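Local coordinates for protein similar to metal-dependent hydrolase (Staphylococcus aureus subsp. aureus Mu50, PDB 3ESH) that probably acts as a metal-dependent hydrolase of the metallo-beta-lactamase superfamily, at residues A[191-196]-A[238-243]; A[69-74]-A[79-84]; A[9-14]-A[92-97]. All blocks are in the same frame, centred on the assembly; numbering follows the deposited sequence.

From the N terminus, the end of strand 6-10 and the loop after it supply residues 9-14, which meet residues 92-97, where helix 87-92 ends. Contact 3 therefore encloses a long loop, and contact 2 (69-74 with 79-84) lies within it, closing a much shorter one round helix 73-78. The two touch at Asn-12 and Glu-83, although their centres are about 20 Å apart. Contact 1 follows in series, joining strand 190-196 of the second seven-stranded sheet to the end of helix 226-242. Its centre is about 34 Å from that of contact 2, on the opposite side of the chain's centre. Contact 3 belongs to the first sheet and its flanking helix.

Contact 1 of 3, residues A[191-196]-A[238-243]; sequences IITIES and PYFIQQ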
loop_
_atom_site.group_PDB
_atom_site.type_symbol
_atom_site.label_atom_id
_atom_site.label_comp_id
_atom_site.label_asym_id
_atom_site.label_seq_id
_atom_site.Cartn_x
_atom_site.Cartn_y
_atom_site.Cartn_z
ATOM N N ILE A 191 -3.807 -0.544 22.457
ATOM C CA ILE A 191 -4.632 -1.108 23.513
ATOM C C ILE A 191 -3.691 -1.891 24.421
ATOM O O ILE A 191 -2.622 -2.299 24.002
ATOM C CB ILE A 191 -5.728 -2.047 22.954
ATOM C CG1 ILE A 191 -5.102 -3.267 22.300
ATOM C CG2 ILE A 191 -6.571 -1.307 21.917
ATOM C CD1 ILE A 191 -6.013 -4.441 22.274
ATOM N N ILE A 192 -4.080 -2.112 25.666
ATOM C CA ILE A 192 -3.216 -2.823 26.605
ATOM C C ILE A 192 -3.957 -3.952 27.320
ATOM O O ILE A 192 -5.118 -3.806 27.706
ATOM C CB ILE A 192 -2.643 -1.827 27.651
ATOM C CG1 ILE A 192 -1.893 -0.704 26.922
ATOM C CG2 ILE A 192 -1.722 -2.541 28.611
ATOM C CD1 ILE A 192 -1.700 0.569 27.729
ATOM N N THR A 193 -3.288 -5.085 27.486
ATOM C CA THR A 193 -3.880 -6.226 28.167
ATOM C C THR A 193 -3.043 -6.589 29.392
ATOM O O THR A 193 -1.818 -6.460 29.378
ATOM C CB THR A 193 -3.967 -7.464 27.245
ATOM O OG1 THR A 193 -2.671 -7.762 26.726
ATOM C CG2 THR A 193 -4.919 -7.211 26.090
ATOM N N ILE A 194 -3.716 -7.040 30.445
ATOM C CA ILE A 194 -3.057 -7.429 31.684
ATOM C C ILE A 194 -3.441 -8.865 32.016
ATOM O O ILE A 194 -4.619 -9.209 32.003
ATOM C CB ILE A 194 -3.503 -6.519 32.836
ATOM C CG1 ILE A 194 -3.483 -5.066 32.374
ATOM C CG2 ILE A 194 -2.577 -6.680 34.021
ATOM C CD1 ILE A 194 -4.031 -4.085 33.378
ATOM N N GLU A 195 -2.452 -9.703 32.309
ATOM C CA GLU A 195 -2.708 -11.101 32.652
ATOM C C GLU A 195 -1.814 -11.585 33.783
ATOM O O GLU A 195 -0.607 -11.433 33.723
ATOM C CB GLU A 195 -2.502 -11.998 31.433
ATOM C CG GLU A 195 -3.604 -11.909 30.385
ATOM C CD GLU A 195 -3.274 -12.678 29.100
ATOM O OE1 GLU A 195 -2.641 -12.086 28.190
ATOM O OE2 GLU A 195 -3.636 -13.874 29.006
ATOM N N SER A 196 -2.424 -12.148 34.820
ATOM C CA SER A 196 -1.709 -12.691 35.976
ATOM C C SER A 196 -2.530 -13.892 36.421
ATOM O O SER A 196 -3.754 -13.794 36.522
ATOM C CB SER A 196 -1.624 -11.658 37.102
ATOM O OG SER A 196 -0.700 -12.071 38.105
ATOM N N PRO A 238 -15.556 -9.643 21.066
ATOM C CA PRO A 238 -16.107 -10.993 21.221
ATOM C C PRO A 238 -15.076 -11.965 21.821
ATOM O O PRO A 238 -15.416 -12.843 22.611
ATOM C CB PRO A 238 -16.496 -11.372 19.789
ATOM C CG PRO A 238 -16.867 -10.048 19.183
ATOM C CD PRO A 238 -15.764 -9.144 19.696
ATOM N N TYR A 239 -13.817 -11.795 21.431
ATOM C CA TYR A 239 -12.737 -12.643 21.930
ATOM C C TYR A 239 -12.488 -12.410 23.417
ATOM O O TYR A 239 -12.432 -13.353 24.198
ATOM C CB TYR A 239 -11.447 -12.368 21.157
ATOM C CG TYR A 239 -10.238 -13.086 21.717
ATOM C CD1 TYR A 239 -10.076 -14.462 21.545
ATOM C CD2 TYR A 239 -9.294 -12.400 22.481
ATOM C CE1 TYR A 239 -9.011 -15.138 22.122
ATOM C CE2 TYR A 239 -8.229 -13.064 23.066
ATOM C CZ TYR A 239 -8.091 -14.434 22.884
ATOM O OH TYR A 239 -7.035 -15.095 23.480
ATOM N N PHE A 240 -12.327 -11.150 23.802
ATOM C CA PHE A 240 -12.090 -10.811 25.190
ATOM C C PHE A 240 -13.245 -11.261 26.085
ATOM O O PHE A 240 -13.036 -11.624 27.250
ATOM C CB PHE A 240 -11.869 -9.309 25.344
ATOM C CG PHE A 240 -10.569 -8.826 24.771
ATOM C CD1 PHE A 240 -9.377 -9.506 25.045
ATOM C CD2 PHE A 240 -10.525 -7.686 23.971
ATOM C CE1 PHE A 240 -8.161 -9.054 24.530
ATOM C CE2 PHE A 240 -9.315 -7.226 23.453
ATOM C CZ PHE A 240 -8.134 -7.909 23.729
ATOM N N ILE A 241 -14.459 -11.233 25.547
ATOM C CA ILE A 241 -15.623 -11.663 26.307
ATOM C C ILE A 241 -15.592 -13.181 26.450
ATOM O O ILE A 241 -15.785 -13.715 27.533
ATOM C CB ILE A 241 -16.939 -11.220 25.624
ATOM C CG1 ILE A 241 -17.125 -9.708 25.798
ATOM C CG2 ILE A 241 -18.124 -11.960 26.227
ATOM C CD1 ILE A 241 -18.374 -9.151 25.132
ATOM N N GLN A 242 -15.317 -13.867 25.352
ATOM C CA GLN A 242 -15.255 -15.326 25.357
ATOM C C GLN A 242 -14.194 -15.791 26.360
ATOM O O GLN A 242 -14.340 -16.833 26.991
ATOM C CB GLN A 242 -14.920 -15.825 23.948
ATOM C CG GLN A 242 -15.043 -17.331 23.730
ATOM C CD GLN A 242 -13.947 -18.131 24.416
ATOM O OE1 GLN A 242 -12.757 -17.841 24.269
ATOM N NE2 GLN A 242 -14.344 -19.154 25.164
ATOM N N GLN A 243 -13.137 -14.996 26.512
ATOM C CA GLN A 243 -12.044 -15.307 27.426
ATOM C C GLN A 243 -12.275 -14.766 28.831
ATOM O O GLN A 243 -11.390 -14.851 29.693
ATOM C CB GLN A 243 -10.733 -14.753 26.874
ATOM C CG GLN A 243 -10.272 -15.457 25.617
ATOM C CD GLN A 243 -9.735 -16.832 25.907
ATOM O OE1 GLN A 243 -8.681 -16.967 26.523
ATOM N NE2 GLN A 243 -10.455 -17.863 25.476
#
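Strand 190-196 and the last turn of helix 226-242 come closest at Thr-193 and Phe-240, whose CA atoms are 9.9 Å apart, a separation that leaves the contact to side chains. Phe-240 bridges the gap. Its CG lies anti to the carbonyl carbon (chi1 -70°), and although the base of the side chain is not aimed at the strand, the far end of the ring reaches it. Thr-193 CG2 meets that end at 4.0 Å from Phe-240 CE1, coming in obliquely to the ring, and the two side chains cross at about a right angle. Ile-191 adds a looser apolar contact at the ring edge, near its plane, with CD1 4.3 Å from Phe-240 CZ. The surface buried between the segments is only 86 Å², yet all three touching residues are buried in the whole assembly. Val-202 on the neighbouring strand 199-203 touches both Thr-193 and Phe-240, and the ring of Tyr-245 also meets Phe-240.

This is helix-on-sheet packing of the alpha-beta-beta-alpha sandwich of metallo-beta-lactamase proteins: Thr-193 faces the helix, while Ile-194, pointing the other way, touches Ile-6 and Ile-8 of the first sheet. Where the helix ends, Gln-243 leaves helical geometry. Its NE2 donates to Gln-242 OE1 at 2.6 Å in a nearly straight bond (165°), the acceptor lying almost in the amide plane of Gln-243. Gln-243 CG sits over one face of the Tyr-239 ring, offset toward the rim, and Gln-242 packs on Ile-130 of the second subunit.

Contact 2 of 3, residues A[69-74]-A[79-84]; sequences GKLSEK and FGVDEE
Glu-84 carries its carboxylate back across the loop to the backbone of Gly-69, linking the approach to helix 73-78 with the loop that leaves it. Gly-69 N donates to Glu-84 OE2 at 2.8 Å, and the angle at the hydrogen, 163°, marks a nearly straight bond. The donor arrives on the syn side but lies 31° out of the carboxylate plane. A water takes a second hold on the same oxygen: it donates to Glu-84 OE2 at 3.2 Å and accepts from Leu-71 N at 3.1 Å. One carboxylate oxygen thus serves two backbone amides, one directly and one through water. The reach comes from a chain extended beyond CG, with CG beside the backbone N.

Beside this polar link the segments share a small apolar cluster. Leu-71 CD2 touches Val-81 CG2 at 3.8 Å, the two side chains crossing at a slant, and the same methyl stands 4.5 Å from Phe-79 CD2, oblique to the ring. Leu-71 and Val-81 both also touch Leu-76 on the intervening helix, and the Phe-79 ring meets that of Phe-111.

The segments bracket a short helix capped at both ends: Ser-72 is its N-cap, with OG bonded to Gln-75 N, and Gly-80, at positive phi, is the C-prime residue of the Schellman motif that terminates it, where Val-81 N returns to Leu-76 O.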
loop_
_atom_site.group_PDB
_atom_site.type_symbol
_atom_site.label_atom_id
_atom_site.label_comp_id
_atom_site.label_asym_id
_atom_site.label_seq_id
_atom_site.Cartn_x
_atom_site.Cartn_y
_atom_site.Cartn_z
ATOM N N GLY A 69 -2.367 22.972 35.749
ATOM C CA GLY A 69 -1.834 24.181 35.144
ATOM C C GLY A 69 -1.463 24.060 33.668
ATOM O O GLY A 69 -0.925 25.005 33.097
ATOM N N LYS A 70 -1.749 22.915 33.044
ATOM C CA LYS A 70 -1.426 22.691 31.628
ATOM C C LYS A 70 -2.405 23.328 30.640
ATOM O O LYS A 70 -1.992 23.980 29.678
ATOM C CB LYS A 70 -1.326 21.186 31.353
ATOM C CG LYS A 70 -0.155 20.510 32.058
ATOM C CD LYS A 70 1.183 21.064 31.567
ATOM C CE LYS A 70 1.451 20.708 30.114
ATOM N NZ LYS A 70 2.027 19.353 29.987
ATOM N N LEU A 71 -3.698 23.116 30.869
ATOM C CA LEU A 71 -4.723 23.688 30.009
ATOM C C LEU A 71 -4.874 25.152 30.385
ATOM O O LEU A 71 -4.754 25.510 31.552
ATOM C CB LEU A 71 -6.069 22.967 30.200
ATOM C CG LEU A 71 -6.334 21.647 29.460
ATOM C CD1 LEU A 71 -5.258 20.646 29.776
ATOM C CD2 LEU A 71 -7.698 21.104 29.864
ATOM N N SER A 72 -5.118 26.000 29.397
ATOM C CA SER A 72 -5.295 27.413 29.672
ATOM C C SER A 72 -6.682 27.614 30.270
ATOM O O SER A 72 -7.425 26.655 30.498
ATOM C CB SER A 72 -5.182 28.224 28.383
ATOM O OG SER A 72 -6.411 28.206 27.677
ATOM N N GLU A 73 -7.028 28.871 30.516
ATOM C CA GLU A 73 -8.320 29.210 31.089
ATOM C C GLU A 73 -9.380 29.005 30.022
ATOM O O GLU A 73 -10.485 28.544 30.307
ATOM C CB GLU A 73 -8.310 30.667 31.545
ATOM C CG GLU A 73 -8.798 30.898 32.968
ATOM C CD GLU A 73 -8.157 29.958 33.983
ATOM O OE1 GLU A 73 -6.955 29.640 33.835
ATOM O OE2 GLU A 73 -8.857 29.549 34.937
ATOM N N LYS A 74 -9.030 29.335 28.784
ATOM C CA LYS A 74 -9.945 29.189 27.673
ATOM C C LYS A 74 -10.187 27.717 27.367
ATOM O O LYS A 74 -11.295 27.321 26.999
ATOM C CB LYS A 74 -9.383 29.887 26.439
ATOM C CG LYS A 74 -10.360 29.976 25.289
ATOM C CD LYS A 74 -9.786 30.802 24.154
ATOM C CE LYS A 74 -10.776 30.945 23.009
ATOM N NZ LYS A 74 -10.223 31.820 21.941
ATOM N N PHE A 79 -13.372 22.907 27.301
ATOM C CA PHE A 79 -13.343 21.456 27.478
ATOM C C PHE A 79 -14.099 20.936 28.698
ATOM O O PHE A 79 -13.944 19.780 29.086
ATOM C CB PHE A 79 -11.901 20.965 27.522
ATOM C CG PHE A 79 -11.195 21.057 26.209
ATOM C CD1 PHE A 79 -11.701 20.415 25.089
ATOM C CD2 PHE A 79 -10.012 21.781 26.088
ATOM C CE1 PHE A 79 -11.041 20.488 23.865
ATOM C CE2 PHE A 79 -9.346 21.861 24.865
ATOM C CZ PHE A 79 -9.864 21.212 23.753
ATOM N N GLY A 80 -14.910 21.805 29.293
ATOM C CA GLY A 80 -15.718 21.438 30.436
ATOM C C GLY A 80 -15.015 20.776 31.598
ATOM O O GLY A 80 -15.533 19.825 32.187
ATOM N N VAL A 81 -13.839 21.270 31.943
ATOM C CA VAL A 81 -13.098 20.713 33.058
ATOM C C VAL A 81 -13.707 21.220 34.371
ATOM O O VAL A 81 -13.769 22.424 34.606
ATOM C CB VAL A 81 -11.627 21.149 32.991
ATOM C CG1 VAL A 81 -10.790 20.307 33.922
ATOM C CG2 VAL A 81 -11.133 21.051 31.572
ATOM N N ASP A 82 -14.164 20.307 35.221
ATOM C CA ASP A 82 -14.738 20.712 36.503
ATOM C C ASP A 82 -13.609 20.846 37.504
ATOM O O ASP A 82 -13.536 21.823 38.250
ATOM C CB ASP A 82 -15.743 19.674 37.002
ATOM C CG ASP A 82 -16.848 19.425 36.013
ATOM O OD1 ASP A 82 -17.480 20.406 35.553
ATOM O OD2 ASP A 82 -17.085 18.240 35.694
ATOM N N GLU A 83 -12.735 19.845 37.509
ATOM C CA GLU A 83 -11.586 19.811 38.398
ATOM C C GLU A 83 -10.393 19.329 37.588
ATOM O O GLU A 83 -10.548 18.566 36.642
ATOM C CB GLU A 83 -11.833 18.841 39.565
ATOM C CG GLU A 83 -11.985 17.373 39.130
ATOM C CD GLU A 83 -12.157 16.405 40.300
ATOM O OE1 GLU A 83 -11.215 16.272 41.111
ATOM O OE2 GLU A 83 -13.235 15.774 40.409
ATOM N N GLU A 84 -9.206 19.793 37.948
ATOM C CA GLU A 84 -7.996 19.370 37.268
ATOM C C GLU A 84 -7.531 18.102 37.969
ATOM O O GLU A 84 -8.184 17.620 38.900
ATOM C CB GLU A 84 -6.915 20.449 37.358
ATOM C CG GLU A 84 -7.112 21.617 36.391
ATOM C CD GLU A 84 -6.096 22.735 36.597
ATOM O OE1 GLU A 84 -6.232 23.505 37.577
ATOM O OE2 GLU A 84 -5.154 22.841 35.787
HETATM O O HOH W 1 -4.086 21.198 33.240
#

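Contact 3 of 3, residues A[9-14]-A[92-97]; sequences HYLNGG and ANYNLT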
loop_
_atom_site.group_PDB
_atom_site.type_symbol
_atom_site.label_atom_id
_atom_site.label_comp_id
_atom_site.label_asym_id
_atom_site.label_seq_id
_atom_site.Cartn_x
_atom_site.Cartn_y
_atom_site.Cartn_z
ATOM N N HIS A 9 -5.950 -0.184 39.823
ATOM C CA HIS A 9 -6.757 0.902 40.372
ATOM C C HIS A 9 -6.823 2.074 39.412
ATOM O O HIS A 9 -6.081 2.129 38.437
ATOM C CB HIS A 9 -6.184 1.413 41.693
ATOM C CG HIS A 9 -6.104 0.373 42.763
ATOM N ND1 HIS A 9 -4.950 -0.328 43.036
ATOM C CD2 HIS A 9 -7.050 -0.112 43.600
ATOM C CE1 HIS A 9 -5.187 -1.203 43.997
ATOM N NE2 HIS A 9 -6.453 -1.094 44.357
ATOM N N TYR A 10 -7.709 3.018 39.694
ATOM C CA TYR A 10 -7.831 4.199 38.858
ATOM C C TYR A 10 -7.412 5.448 39.642
ATOM O O TYR A 10 -7.482 5.472 40.873
ATOM C CB TYR A 10 -9.262 4.330 38.308
ATOM C CG TYR A 10 -10.353 4.483 39.339
ATOM C CD1 TYR A 10 -10.500 5.668 40.062
ATOM C CD2 TYR A 10 -11.258 3.451 39.579
ATOM C CE1 TYR A 10 -11.526 5.821 41.000
ATOM C CE2 TYR A 10 -12.287 3.591 40.510
ATOM C CZ TYR A 10 -12.418 4.776 41.219
ATOM O OH TYR A 10 -13.440 4.913 42.141
ATOM N N LEU A 11 -6.959 6.472 38.922
ATOM C CA LEU A 11 -6.518 7.717 39.534
ATOM C C LEU A 11 -7.260 8.899 38.907
ATOM O O LEU A 11 -7.403 8.983 37.682
ATOM C CB LEU A 11 -5.021 7.896 39.323
ATOM C CG LEU A 11 -4.122 6.693 39.582
ATOM C CD1 LEU A 11 -2.741 6.942 38.974
ATOM C CD2 LEU A 11 -4.027 6.426 41.086
ATOM N N ASN A 12 -7.716 9.815 39.754
ATOM C CA ASN A 12 -8.451 10.989 39.315
ATOM C C ASN A 12 -7.526 12.002 38.635
ATOM O O ASN A 12 -6.963 12.884 39.293
ATOM C CB ASN A 12 -9.119 11.642 40.520
ATOM C CG ASN A 12 -10.231 12.574 40.132
ATOM O OD1 ASN A 12 -10.071 13.419 39.258
ATOM N ND2 ASN A 12 -11.377 12.431 40.789
ATOM N N GLY A 13 -7.378 11.882 37.321
ATOM C CA GLY A 13 -6.535 12.795 36.579
ATOM C C GLY A 13 -7.323 13.949 35.995
ATOM O O GLY A 13 -6.841 14.665 35.117
ATOM N N GLY A 14 -8.544 14.124 36.489
ATOM C CA GLY A 14 -9.391 15.204 36.016
ATOM C C GLY A 14 -10.547 14.711 35.169
ATOM O O GLY A 14 -10.907 13.537 35.207
ATOM N N ALA A 92 -0.887 8.924 46.550
ATOM C CA ALA A 92 -0.521 8.821 47.957
ATOM C C ALA A 92 -1.398 7.777 48.653
ATOM O O ALA A 92 -0.909 6.987 49.459
ATOM C CB ALA A 92 -0.664 10.170 48.637
ATOM N N ASN A 93 -2.689 7.777 48.325
ATOM C CA ASN A 93 -3.637 6.826 48.903
ATOM C C ASN A 93 -3.129 5.387 48.781
ATOM O O ASN A 93 -3.647 4.487 49.444
ATOM C CB ASN A 93 -5.007 6.928 48.217
ATOM C CG ASN A 93 -5.644 8.299 48.373
ATOM O OD1 ASN A 93 -5.696 8.850 49.474
ATOM N ND2 ASN A 93 -6.147 8.851 47.266
ATOM N N TYR A 94 -2.128 5.179 47.926
ATOM C CA TYR A 94 -1.542 3.855 47.737
ATOM C C TYR A 94 -0.083 3.838 48.167
ATOM O O TYR A 94 0.659 2.920 47.821
ATOM C CB TYR A 94 -1.649 3.404 46.274
ATOM C CG TYR A 94 -3.068 3.384 45.759
ATOM C CD1 TYR A 94 -3.627 4.513 45.155
ATOM C CD2 TYR A 94 -3.879 2.267 45.950
ATOM C CE1 TYR A 94 -4.959 4.531 44.763
ATOM C CE2 TYR A 94 -5.214 2.275 45.565
ATOM C CZ TYR A 94 -5.750 3.408 44.976
ATOM O OH TYR A 94 -7.082 3.431 44.632
ATOM N N ASN A 95 0.319 4.855 48.921
ATOM C CA ASN A 95 1.687 4.961 49.410
ATOM C C ASN A 95 2.686 5.054 48.267
ATOM O O ASN A 95 3.737 4.411 48.287
ATOM C CB ASN A 95 2.016 3.767 50.309
ATOM C CG ASN A 95 1.807 4.074 51.780
ATOM O OD1 ASN A 95 2.593 4.813 52.386
ATOM N ND2 ASN A 95 0.742 3.519 52.362
ATOM N N LEU A 96 2.341 5.867 47.273
ATOM C CA LEU A 96 3.187 6.076 46.108
ATOM C C LEU A 96 3.348 7.567 45.819
ATOM O O LEU A 96 2.499 8.385 46.177
ATOM C CB LEU A 96 2.585 5.383 44.885
ATOM C CG LEU A 96 2.498 3.856 44.922
ATOM C CD1 LEU A 96 1.790 3.367 43.674
ATOM C CD2 LEU A 96 3.889 3.254 45.016
ATOM N N THR A 97 4.452 7.901 45.163
ATOM C CA THR A 97 4.778 9.272 44.784
ATOM C C THR A 97 5.098 9.289 43.297
ATOM O O THR A 97 5.566 8.294 42.754
ATOM C CB THR A 97 6.026 9.769 45.552
ATOM O OG1 THR A 97 5.638 10.182 46.864
ATOM C CG2 THR A 97 6.705 10.922 44.824
#
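Asn-12 OD1 accepts from Gly-14 N at 3.2 Å, forming an Asx turn just past the place where His-9 and Leu-11 meet Tyr-94. The donor is tilted 18° from the carbonyl plane. The turn follows strand 6-10 of the first sheet in the metallo-beta-lactamase sandwich, whereas Tyr-94 belongs to the Schellman motif that ends helix 87-92, with Asn-95 as the C-prime residue. Across the two segments Tyr-94 makes the contact, packing the helix end against the strand end.

With chi1 near -60° in both His-9 and Tyr-94, each CG sits beside its backbone N and the two rings are swung into the gap. Tyr-94 CE2 stands over the centre of the imidazole, 3.4 Å above its plane, and 3.5 Å from His-9 CG. With planes at 38° and centroids 4.5 Å apart, the ring pair is oblique. At the other ortho carbon beside the hydroxyl, Leu-11 CD2 is 4.2 Å from Tyr-94 CE1. Leu-11 and Tyr-94 both also touch Leu-52 of the adjacent strand 51-54, and Leu-11 reaches Leu-91 on the helix. The hydroxyl of Tyr-94 extends past the imidazole toward the strand backbone, its OH lying 3.7 Å from His-9 CB.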